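Local coordinates for probable fimbrial chaperone YadV (Escherichia coli K-12, PDB 5GHU), which probably acts as a periplasmic folding chaperone for pilin subunits in the assembly of fimbriae that could contribute to adhesion to various surfaces, at residues N20-N25 against G67-L72; P30-S35 against V59-A64; K119-P124 against P158-F163. One frame throughout, in Å; residues are numbered along the deposited sequence.

Interaction 1 (N20-N25 against G67-L72)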
loop_
_atom_site.group_PDB
_atom_site.type_symbol
_atom_site.label_atom_id
_atom_site.label_comp_id
_atom_site.label_asym_id
_atom_site.label_seq_id
_atom_site.Cartn_x
_atom_site.Cartn_y
_atom_site.Cartn_z
ATOM N N ASN A 20 9.745 -11.230 8.292
ATOM C CA ASN A 20 9.036 -12.426 7.837
ATOM C C ASN A 20 7.621 -12.101 7.411
ATOM O O ASN A 20 6.953 -11.199 7.982
ATOM C CB ASN A 20 9.002 -13.509 8.919
ATOM C CG ASN A 20 10.357 -14.102 9.205
ATOM O OD1 ASN A 20 11.235 -14.157 8.345
ATOM N ND2 ASN A 20 10.521 -14.601 10.430
ATOM N N VAL A 21 7.147 -12.802 6.392
ATOM C CA VAL A 21 5.745 -12.689 5.991
ATOM C C VAL A 21 5.198 -14.099 5.937
ATOM O O VAL A 21 5.845 -14.979 5.390
ATOM C CB VAL A 21 5.596 -12.046 4.597
ATOM C CG1 VAL A 21 4.135 -12.058 4.161
ATOM C CG2 VAL A 21 6.119 -10.620 4.642
ATOM N N ARG A 22 3.994 -14.308 6.446
ATOM C CA ARG A 22 3.445 -15.665 6.471
ATOM C C ARG A 22 2.398 -15.901 5.379
ATOM O O ARG A 22 1.527 -15.052 5.139
ATOM C CB ARG A 22 2.830 -15.914 7.845
ATOM C CG ARG A 22 2.210 -17.275 8.007
ATOM C CD ARG A 22 3.263 -18.378 8.043
ATOM N NE ARG A 22 2.609 -19.674 8.235
ATOM C CZ ARG A 22 3.252 -20.794 8.580
ATOM N NH1 ARG A 22 2.591 -21.941 8.736
ATOM N NH2 ARG A 22 4.577 -20.766 8.729
ATOM N N LEU A 23 2.537 -17.040 4.709
ATOM C CA LEU A 23 1.556 -17.558 3.746
ATOM C C LEU A 23 0.828 -18.770 4.340
ATOM O O LEU A 23 1.447 -19.638 5.005
ATOM C CB LEU A 23 2.246 -17.984 2.462
ATOM C CG LEU A 23 3.172 -16.915 1.870
ATOM C CD1 LEU A 23 3.791 -17.488 0.595
ATOM C CD2 LEU A 23 2.413 -15.587 1.574
ATOM N N GLU A 24 -0.460 -18.896 4.013
ATOM C CA GLU A 24 -1.237 -20.079 4.391
ATOM C C GLU A 24 -2.028 -20.550 3.193
ATOM O O GLU A 24 -2.607 -19.733 2.488
ATOM C CB GLU A 24 -2.205 -19.775 5.512
ATOM C CG GLU A 24 -1.521 -19.367 6.809
ATOM C CD GLU A 24 -0.881 -20.576 7.527
ATOM O OE1 GLU A 24 -1.343 -21.713 7.318
ATOM O OE2 GLU A 24 0.085 -20.373 8.287
ATOM N N ASN A 25 -2.081 -21.857 3.000
ATOM C CA ASN A 25 -2.907 -22.463 1.955
ATOM C C ASN A 25 -4.240 -22.872 2.562
ATOM O O ASN A 25 -4.330 -23.885 3.248
ATOM C CB ASN A 25 -2.185 -23.650 1.330
ATOM C CG ASN A 25 -2.966 -24.274 0.177
ATOM O OD1 ASN A 25 -4.117 -23.897 -0.078
ATOM N ND2 ASN A 25 -2.358 -25.255 -0.498
ATOM N N GLY A 67 1.218 -24.003 5.829
ATOM C CA GLY A 67 1.699 -22.652 5.496
ATOM C C GLY A 67 3.205 -22.621 5.321
ATOM O O GLY A 67 3.868 -23.660 5.380
ATOM N N GLN A 68 3.743 -21.421 5.118
ATOM C CA GLN A 68 5.142 -21.219 4.815
ATOM C C GLN A 68 5.477 -19.792 5.200
ATOM O O GLN A 68 4.787 -18.863 4.791
ATOM C CB GLN A 68 5.398 -21.412 3.311
ATOM C CG GLN A 68 6.823 -21.103 2.848
ATOM C CD GLN A 68 7.824 -22.050 3.458
ATOM O OE1 GLN A 68 7.694 -23.276 3.324
ATOM N NE2 GLN A 68 8.815 -21.506 4.151
ATOM N N THR A 69 6.536 -19.617 5.976
ATOM C CA THR A 69 7.049 -18.282 6.235
ATOM C C THR A 69 8.066 -17.887 5.173
ATOM O O THR A 69 8.964 -18.658 4.857
ATOM C CB THR A 69 7.684 -18.209 7.607
ATOM O OG1 THR A 69 6.660 -18.473 8.555
ATOM C CG2 THR A 69 8.215 -16.797 7.875
ATOM N N ILE A 70 7.917 -16.659 4.641
ATOM C CA ILE A 70 8.849 -16.143 3.639
ATOM C C ILE A 70 9.721 -15.099 4.321
ATOM O O ILE A 70 9.216 -14.185 4.937
ATOM C CB ILE A 70 8.114 -15.505 2.447
ATOM C CG1 ILE A 70 7.132 -16.518 1.841
ATOM C CG2 ILE A 70 9.103 -14.966 1.385
ATOM C CD1 ILE A 70 7.757 -17.822 1.263
ATOM N N LYS A 71 11.025 -15.206 4.159
ATOM C CA LYS A 71 11.923 -14.243 4.768
ATOM C C LYS A 71 12.286 -13.191 3.717
ATOM O O LYS A 71 12.776 -13.517 2.618
ATOM C CB LYS A 71 13.180 -14.965 5.311
ATOM C CG LYS A 71 14.322 -14.017 5.700
ATOM C CD LYS A 71 15.503 -14.775 6.277
ATOM C CE LYS A 71 15.193 -15.277 7.678
ATOM N NZ LYS A 71 16.384 -15.908 8.328
ATOM N N LEU A 72 12.042 -11.926 4.036
ATOM C CA LEU A 72 12.364 -10.841 3.111
ATOM C C LEU A 72 13.605 -10.162 3.633
ATOM O O LEU A 72 13.692 -9.848 4.820
ATOM C CB LEU A 72 11.222 -9.842 2.998
ATOM C CG LEU A 72 9.877 -10.460 2.662
ATOM C CD1 LEU A 72 8.797 -9.332 2.758
ATOM C CD2 LEU A 72 9.896 -11.161 1.278
#
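R22 and T69 meet on the polar face of two antiparallel strands, their side chains crossing at about a right angle. R22 NH2 donates a nearly straight hydrogen bond to T69 OG1 (3.1 Å), with the hydroxyl oxygen in the guanidinium plane. CG stands anti to the backbone N, and a bend at chi2 (70°) turns CD toward T69 and Q68. The planar group lies over the opposite strand: Q68 N sits beneath its centre, and G67 CA comes within 3.4 Å of NH1. G67 has no side chain, and a CB modelled there would collide with R22 NH1 and E24 OE2. E24, two residues along the same strand, is gripped side-on, R22 NE and NH1 both reaching its OE2 from one face of the carboxylate; NE to OE2 measures 2.6 Å. Bonds to E24 OE2 and T69 OG1, both near its plane, hold the guanidinium flat over Q68 N. Beyond T69, N20 CB rests on T69 CG2 at 3.5 Å.

Backbone bonds pair V21 with I70 and L23 with Q68, two in each pair; I70 N to V21 O is 2.8 Å. These strands belong to the Ig-like fold of the PapD-type N-terminal domain, where 19-25 lies between 3-5 and 67-74.

Apolar contacts occupy the other face, which turns to the domain core. V21 CG2 meets L72 CD1 at 3.5 Å, and L23 CD1 lies 3.7 Å from I70 CG1, both pairs crossing at a slant. F90 and V92 of strand 86-95 cover V21 and L23 from the opposing layer of the sandwich.

Interaction 2 (P30-S35 against V59-A64)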
loop_
_atom_site.group_PDB
_atom_site.type_symbol
_atom_site.label_atom_id
_atom_site.label_comp_id
_atom_site.label_asym_id
_atom_site.label_seq_id
_atom_site.Cartn_x
_atom_site.Cartn_y
_atom_site.Cartn_z
ATOM N N PRO A 30 -2.642 -29.083 -2.665
ATOM C CA PRO A 30 -1.356 -28.444 -2.488
ATOM C C PRO A 30 -1.110 -27.520 -3.627
ATOM O O PRO A 30 -1.691 -27.713 -4.662
ATOM C CB PRO A 30 -0.376 -29.582 -2.575
ATOM C CG PRO A 30 -1.083 -30.643 -3.283
ATOM C CD PRO A 30 -2.512 -30.505 -2.957
ATOM N N LEU A 31 -0.257 -26.537 -3.427
ATOM C CA LEU A 31 0.061 -25.587 -4.501
ATOM C C LEU A 31 1.561 -25.306 -4.562
ATOM O O LEU A 31 2.240 -25.349 -3.539
ATOM C CB LEU A 31 -0.691 -24.267 -4.290
ATOM C CG LEU A 31 -2.206 -24.163 -4.495
ATOM C CD1 LEU A 31 -2.911 -25.341 -3.957
ATOM C CD2 LEU A 31 -2.771 -22.922 -3.818
ATOM N N LEU A 32 2.075 -25.044 -5.764
ATOM C CA LEU A 32 3.403 -24.452 -5.930
ATOM C C LEU A 32 3.213 -22.966 -5.779
ATOM O O LEU A 32 2.320 -22.418 -6.408
ATOM C CB LEU A 32 4.002 -24.788 -7.301
ATOM C CG LEU A 32 4.078 -26.305 -7.371
ATOM C CD1 LEU A 32 4.503 -26.775 -8.770
ATOM C CD2 LEU A 32 5.023 -26.799 -6.293
ATOM N N VAL A 33 4.028 -22.318 -4.946
ATOM C CA VAL A 33 3.865 -20.900 -4.692
ATOM C C VAL A 33 5.162 -20.114 -4.855
ATOM O O VAL A 33 6.174 -20.432 -4.247
ATOM C CB VAL A 33 3.337 -20.702 -3.259
ATOM C CG1 VAL A 33 3.091 -19.197 -2.962
ATOM C CG2 VAL A 33 2.077 -21.552 -3.079
ATOM N N GLN A 34 5.118 -19.064 -5.660
ATOM C CA GLN A 34 6.285 -18.211 -5.871
ATOM C C GLN A 34 6.089 -16.904 -5.129
ATOM O O GLN A 34 4.990 -16.348 -5.170
ATOM C CB GLN A 34 6.491 -17.895 -7.353
ATOM C CG GLN A 34 6.883 -19.063 -8.163
ATOM C CD GLN A 34 7.286 -18.625 -9.538
ATOM O OE1 GLN A 34 6.551 -18.816 -10.505
ATOM N NE2 GLN A 34 8.476 -18.071 -9.642
ATOM N N SER A 35 7.154 -16.427 -4.499
ATOM C CA SER A 35 7.141 -15.199 -3.717
ATOM C C SER A 35 8.265 -14.319 -4.237
ATOM O O SER A 35 9.388 -14.804 -4.401
ATOM C CB SER A 35 7.361 -15.477 -2.217
ATOM O OG SER A 35 6.403 -16.394 -1.727
ATOM N N VAL A 59 10.437 -20.210 -4.199
ATOM C CA VAL A 59 9.416 -21.153 -4.603
ATOM C C VAL A 59 9.221 -22.180 -3.511
ATOM O O VAL A 59 10.183 -22.712 -2.956
ATOM C CB VAL A 59 9.764 -21.880 -5.915
ATOM C CG1 VAL A 59 8.671 -22.864 -6.225
ATOM C CG2 VAL A 59 9.923 -20.887 -7.034
ATOM N N SER A 60 7.971 -22.425 -3.147
ATOM C CA SER A 60 7.708 -23.487 -2.198
ATOM C C SER A 60 6.469 -24.275 -2.569
ATOM O O SER A 60 5.616 -23.800 -3.321
ATOM C CB SER A 60 7.576 -22.918 -0.776
ATOM O OG SER A 60 6.903 -21.692 -0.765
ATOM N N ARG A 61 6.410 -25.517 -2.078
ATOM C CA ARG A 61 5.202 -26.314 -2.133
ATOM C C ARG A 61 4.493 -26.200 -0.787
ATOM O O ARG A 61 5.056 -26.589 0.235
ATOM C CB ARG A 61 5.528 -27.786 -2.452
ATOM C CG ARG A 61 4.317 -28.678 -2.572
ATOM C CD ARG A 61 4.642 -30.004 -3.289
ATOM N NE ARG A 61 5.959 -30.546 -2.944
ATOM C CZ ARG A 61 7.015 -30.533 -3.760
ATOM N NH1 ARG A 61 6.914 -30.008 -4.976
ATOM N NH2 ARG A 61 8.174 -31.049 -3.366
ATOM N N ILE A 62 3.269 -25.681 -0.799
ATOM C CA ILE A 62 2.472 -25.510 0.417
ATOM C C ILE A 62 1.274 -26.446 0.363
ATOM O O ILE A 62 0.395 -26.287 -0.492
ATOM C CB ILE A 62 1.976 -24.090 0.578
ATOM C CG1 ILE A 62 3.112 -23.083 0.358
ATOM C CG2 ILE A 62 1.369 -23.939 1.990
ATOM C CD1 ILE A 62 2.706 -21.580 0.524
ATOM N N ASP A 63 1.241 -27.432 1.257
ATOM C CA ASP A 63 0.154 -28.411 1.251
ATOM C C ASP A 63 -1.129 -27.774 1.711
ATOM O O ASP A 63 -1.104 -26.695 2.309
ATOM C CB ASP A 63 0.485 -29.581 2.155
ATOM C CG ASP A 63 1.319 -30.608 1.460
ATOM O OD1 ASP A 63 1.225 -30.674 0.223
ATOM O OD2 ASP A 63 2.079 -31.324 2.136
ATOM N N ALA A 64 -2.244 -28.412 1.395
ATOM C CA ALA A 64 -3.539 -27.946 1.856
ATOM C C ALA A 64 -3.504 -27.738 3.367
ATOM O O ALA A 64 -3.019 -28.601 4.111
ATOM C CB ALA A 64 -4.626 -28.943 1.498
HETATM O O HOH W 1 7.401 -19.035 -2.012
#
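L31 with I62 and V33 with S60 are the hydrogen-bonded pairs of this antiparallel ladder, whose short strand axes approach to 4.7 Å with their directions 146° apart. Each pair closes a ring of two backbone bonds, V33 N to S60 O being 2.7 Å. Between them, the CA-H groups of L32 and R61 approach S60 O and L31 O of the flanking pairs. At the end of the ladder P30 CA lies near I62 O, and the proline ring meets D63 through CB, 3.4 Å from OD1.

On the inner face V33 and I62 are diagonal neighbours. V33 CG2 meets I62 CD1 at 3.7 Å; chi2 of -179° extends the isoleucine so that CD1 touches both CB and CG2 of the valine. L23 of strand 19-25 touches both residues, and V92 of strand 86-95 touches V33. This is the hydrophobic interior of the Ig-like N-terminal domain, in which 31-38 and 53-62 are adjacent strands. S60 brings a hydroxyl to this face. Its OG takes the crowded position between backbone N and carbonyl carbon (chi1 38°), facing a water. That water donates to V33 O at 2.9 Å and accepts from S60 OG and S35 OG, tying two hydroxyls to a carbonyl that also accepts S60 N.

On the outer face side chains run in pairs, side by side and pointing the same way. L32 CD2 lies against both CB and NH1 of R61, each at 4.0 Å. Q34 CG leans on V59 CG2 at 3.7 Å, an apolar patch between two exposed residues; bound formate lies near the Q34 side chain and bound acetate near that of V59, both probably from the crystallisation liquor.

Interaction 3 (K119-P124 against P158-F163)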
loop_
_atom_site.group_PDB
_atom_site.type_symbol
_atom_site.label_atom_id
_atom_site.label_comp_id
_atom_site.label_asym_id
_atom_site.label_seq_id
_atom_site.Cartn_x
_atom_site.Cartn_y
_atom_site.Cartn_z
ATOM N N LYS A 119 1.645 -4.232 -0.483
ATOM C CA LYS A 119 2.741 -3.254 -0.403
ATOM C C LYS A 119 3.725 -3.586 0.705
ATOM O O LYS A 119 3.339 -4.014 1.811
ATOM C CB LYS A 119 2.187 -1.860 -0.129
ATOM C CG LYS A 119 1.353 -1.337 -1.301
ATOM C CD LYS A 119 0.573 -0.066 -0.813
ATOM C CE LYS A 119 -0.518 0.412 -1.779
ATOM N NZ LYS A 119 -1.393 1.456 -1.117
ATOM N N LEU A 120 4.990 -3.334 0.396
ATOM C CA LEU A 120 6.051 -3.348 1.425
ATOM C C LEU A 120 6.596 -1.927 1.525
ATOM O O LEU A 120 6.975 -1.314 0.525
ATOM C CB LEU A 120 7.168 -4.330 1.061
ATOM C CG LEU A 120 8.324 -4.303 2.085
ATOM C CD1 LEU A 120 8.932 -5.736 2.215
ATOM C CD2 LEU A 120 9.409 -3.315 1.672
ATOM N N PHE A 121 6.600 -1.360 2.728
ATOM C CA PHE A 121 7.158 -0.023 2.903
ATOM C C PHE A 121 8.483 -0.149 3.586
ATOM O O PHE A 121 8.540 -0.632 4.747
ATOM C CB PHE A 121 6.218 0.880 3.749
ATOM C CG PHE A 121 4.873 1.100 3.106
ATOM C CD1 PHE A 121 4.724 2.070 2.167
ATOM C CD2 PHE A 121 3.757 0.317 3.447
ATOM C CE1 PHE A 121 3.469 2.309 1.559
ATOM C CE2 PHE A 121 2.491 0.518 2.782
ATOM C CZ PHE A 121 2.355 1.522 1.867
ATOM N N TYR A 122 9.532 0.272 2.885
ATOM C CA TYR A 122 10.872 0.329 3.477
ATOM C C TYR A 122 11.003 1.658 4.224
ATOM O O TYR A 122 10.860 2.740 3.619
ATOM C CB TYR A 122 11.937 0.187 2.376
ATOM C CG TYR A 122 13.324 0.177 2.981
ATOM C CD1 TYR A 122 13.860 -0.990 3.492
ATOM C CD2 TYR A 122 14.092 1.334 2.984
ATOM C CE1 TYR A 122 15.169 -0.998 4.005
ATOM C CE2 TYR A 122 15.399 1.326 3.458
ATOM C CZ TYR A 122 15.906 0.174 3.985
ATOM O OH TYR A 122 17.221 0.173 4.474
ATOM N N ARG A 123 11.242 1.587 5.561
ATOM C CA ARG A 123 11.188 2.765 6.407
ATOM C C ARG A 123 12.557 2.969 7.068
ATOM O O ARG A 123 12.908 2.272 8.020
ATOM C CB ARG A 123 10.106 2.613 7.479
ATOM C CG ARG A 123 9.966 3.873 8.323
ATOM C CD ARG A 123 8.858 3.701 9.373
ATOM N NE ARG A 123 7.608 3.676 8.587
ATOM C CZ ARG A 123 6.498 3.120 9.049
ATOM N NH1 ARG A 123 6.447 2.635 10.299
ATOM N NH2 ARG A 123 5.416 3.063 8.273
ATOM N N PRO A 124 13.341 3.927 6.557
ATOM C CA PRO A 124 14.577 4.279 7.276
ATOM C C PRO A 124 14.263 4.697 8.704
ATOM O O PRO A 124 13.269 5.375 8.952
ATOM C CB PRO A 124 15.138 5.462 6.469
ATOM C CG PRO A 124 14.509 5.281 5.052
ATOM C CD PRO A 124 13.114 4.741 5.338
ATOM N N PRO A 158 7.754 12.483 5.255
ATOM C CA PRO A 158 8.563 11.386 4.658
ATOM C C PRO A 158 7.898 10.038 4.556
ATOM O O PRO A 158 8.558 9.065 4.221
ATOM C CB PRO A 158 9.772 11.284 5.618
ATOM C CG PRO A 158 9.167 11.753 6.979
ATOM C CD PRO A 158 8.201 12.887 6.609
ATOM N N TYR A 159 6.580 9.986 4.783
ATOM C CA TYR A 159 5.821 8.746 4.762
ATOM C C TYR A 159 4.817 8.692 3.623
ATOM O O TYR A 159 4.221 9.722 3.262
ATOM C CB TYR A 159 5.018 8.575 6.076
ATOM C CG TYR A 159 5.879 8.622 7.310
ATOM C CD1 TYR A 159 6.667 7.513 7.624
ATOM C CD2 TYR A 159 5.893 9.749 8.144
ATOM C CE1 TYR A 159 7.468 7.522 8.792
ATOM C CE2 TYR A 159 6.676 9.754 9.352
ATOM C CZ TYR A 159 7.443 8.626 9.631
ATOM O OH TYR A 159 8.280 8.561 10.754
ATOM N N TYR A 160 4.653 7.512 3.059
ATOM C CA TYR A 160 3.480 7.303 2.204
ATOM C C TYR A 160 2.214 7.475 3.014
ATOM O O TYR A 160 2.145 7.111 4.219
ATOM C CB TYR A 160 3.460 5.881 1.582
ATOM C CG TYR A 160 4.512 5.695 0.548
ATOM C CD1 TYR A 160 5.831 5.403 0.885
ATOM C CD2 TYR A 160 4.209 5.913 -0.765
ATOM C CE1 TYR A 160 6.806 5.277 -0.096
ATOM C CE2 TYR A 160 5.224 5.788 -1.776
ATOM C CZ TYR A 160 6.497 5.460 -1.390
ATOM O OH TYR A 160 7.472 5.373 -2.375
ATOM N N VAL A 161 1.177 7.953 2.312
ATOM C CA VAL A 161 -0.196 7.829 2.834
ATOM C C VAL A 161 -1.022 7.020 1.860
ATOM O O VAL A 161 -1.021 7.272 0.649
ATOM C CB VAL A 161 -0.881 9.192 3.086
ATOM C CG1 VAL A 161 -2.361 8.983 3.536
ATOM C CG2 VAL A 161 -0.130 9.976 4.190
ATOM N N SER A 162 -1.724 6.003 2.415
ATOM C CA SER A 162 -2.564 5.078 1.624
ATOM C C SER A 162 -3.991 5.202 2.141
ATOM O O SER A 162 -4.176 5.424 3.339
ATOM C CB SER A 162 -2.115 3.627 1.834
ATOM O OG SER A 162 -0.760 3.415 1.353
ATOM N N PHE A 163 -4.967 5.028 1.257
ATOM C CA PHE A 163 -6.375 5.174 1.683
ATOM C C PHE A 163 -7.217 3.956 1.362
ATOM O O PHE A 163 -7.025 3.289 0.327
ATOM C CB PHE A 163 -7.050 6.357 0.940
ATOM C CG PHE A 163 -6.337 7.691 1.093
ATOM C CD1 PHE A 163 -5.345 8.047 0.199
ATOM C CD2 PHE A 163 -6.641 8.533 2.137
ATOM C CE1 PHE A 163 -4.656 9.293 0.334
ATOM C CE2 PHE A 163 -6.035 9.799 2.274
ATOM C CZ PHE A 163 -5.028 10.185 1.348
#
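F121 and Y160 meet obliquely between the two domains, their rings inclined at 50° with centroids 5.5 Å apart. The phenylalanine brings one side of its ring, CD1 and CE1, against CB and the near side of the tyrosine ring: CE1 lies 3.6 Å from Y160 CB, and CD1 reaches Y160 CD1. Each CB points toward the opposite segment. F121 CZ sits 3.7 Å from S162 OG. An alanine at F121 would probably open a gap beside Y160 and S162 and leave the Y160 ring freer to turn.

K119 runs out from the same strand with its chain extended beyond CG, which puts NZ 3.2 Å from S162 OG in a weak hydrogen bond. As in PapD, K119 and R9 probably anchor the pilin C-terminal carboxylate; R9 also touches F121 and S162. R123 and Y159 are turned differently: the guanidinium and ring planes stand 87° apart, and R123 NE lies near the plane of the ring, at its edge, 3.9 Å from Y159 CE1. A bend at chi3 (-69°) places NE there; NE is salt-bridged to E85 and NH2 to D211. Y159 OH bonds to G129 O.

Strand 114-123, the G1 strand of the N-terminal domain, runs beside 9-13 and lines the cleft; 158-163 leads into strand 163-170 of the C-terminal domain, in the two-domain boomerang of PapD-like chaperones. No backbone bond joins the segments. E85 instead bridges them, taking R123 NE on OE2 and Y160 N on OE1, and with D211, beyond strand 203-209, this charged link probably braces the domain interface.

In the fold
After strands 3-5 and 9-13, the chain runs through strand 19-25, then turns into strand 31-38. Residues 59-64 return to pair with 30-35, so interaction 2 closes the inner loop; strand 67-74 follows directly and joins 19-25 in interaction 1, which encloses it. The two meet where N25 ND2 bonds to I62 O and where I70 packs on S35, all within the N-terminal domain. Interaction 3 comes in series after both, closing a loop that passes from the last long strand of that domain into the C-terminal domain. It lies about 21 Å from interaction 1 between centres, linked by packing of L72 on L120, and about 28 Å from interaction 2.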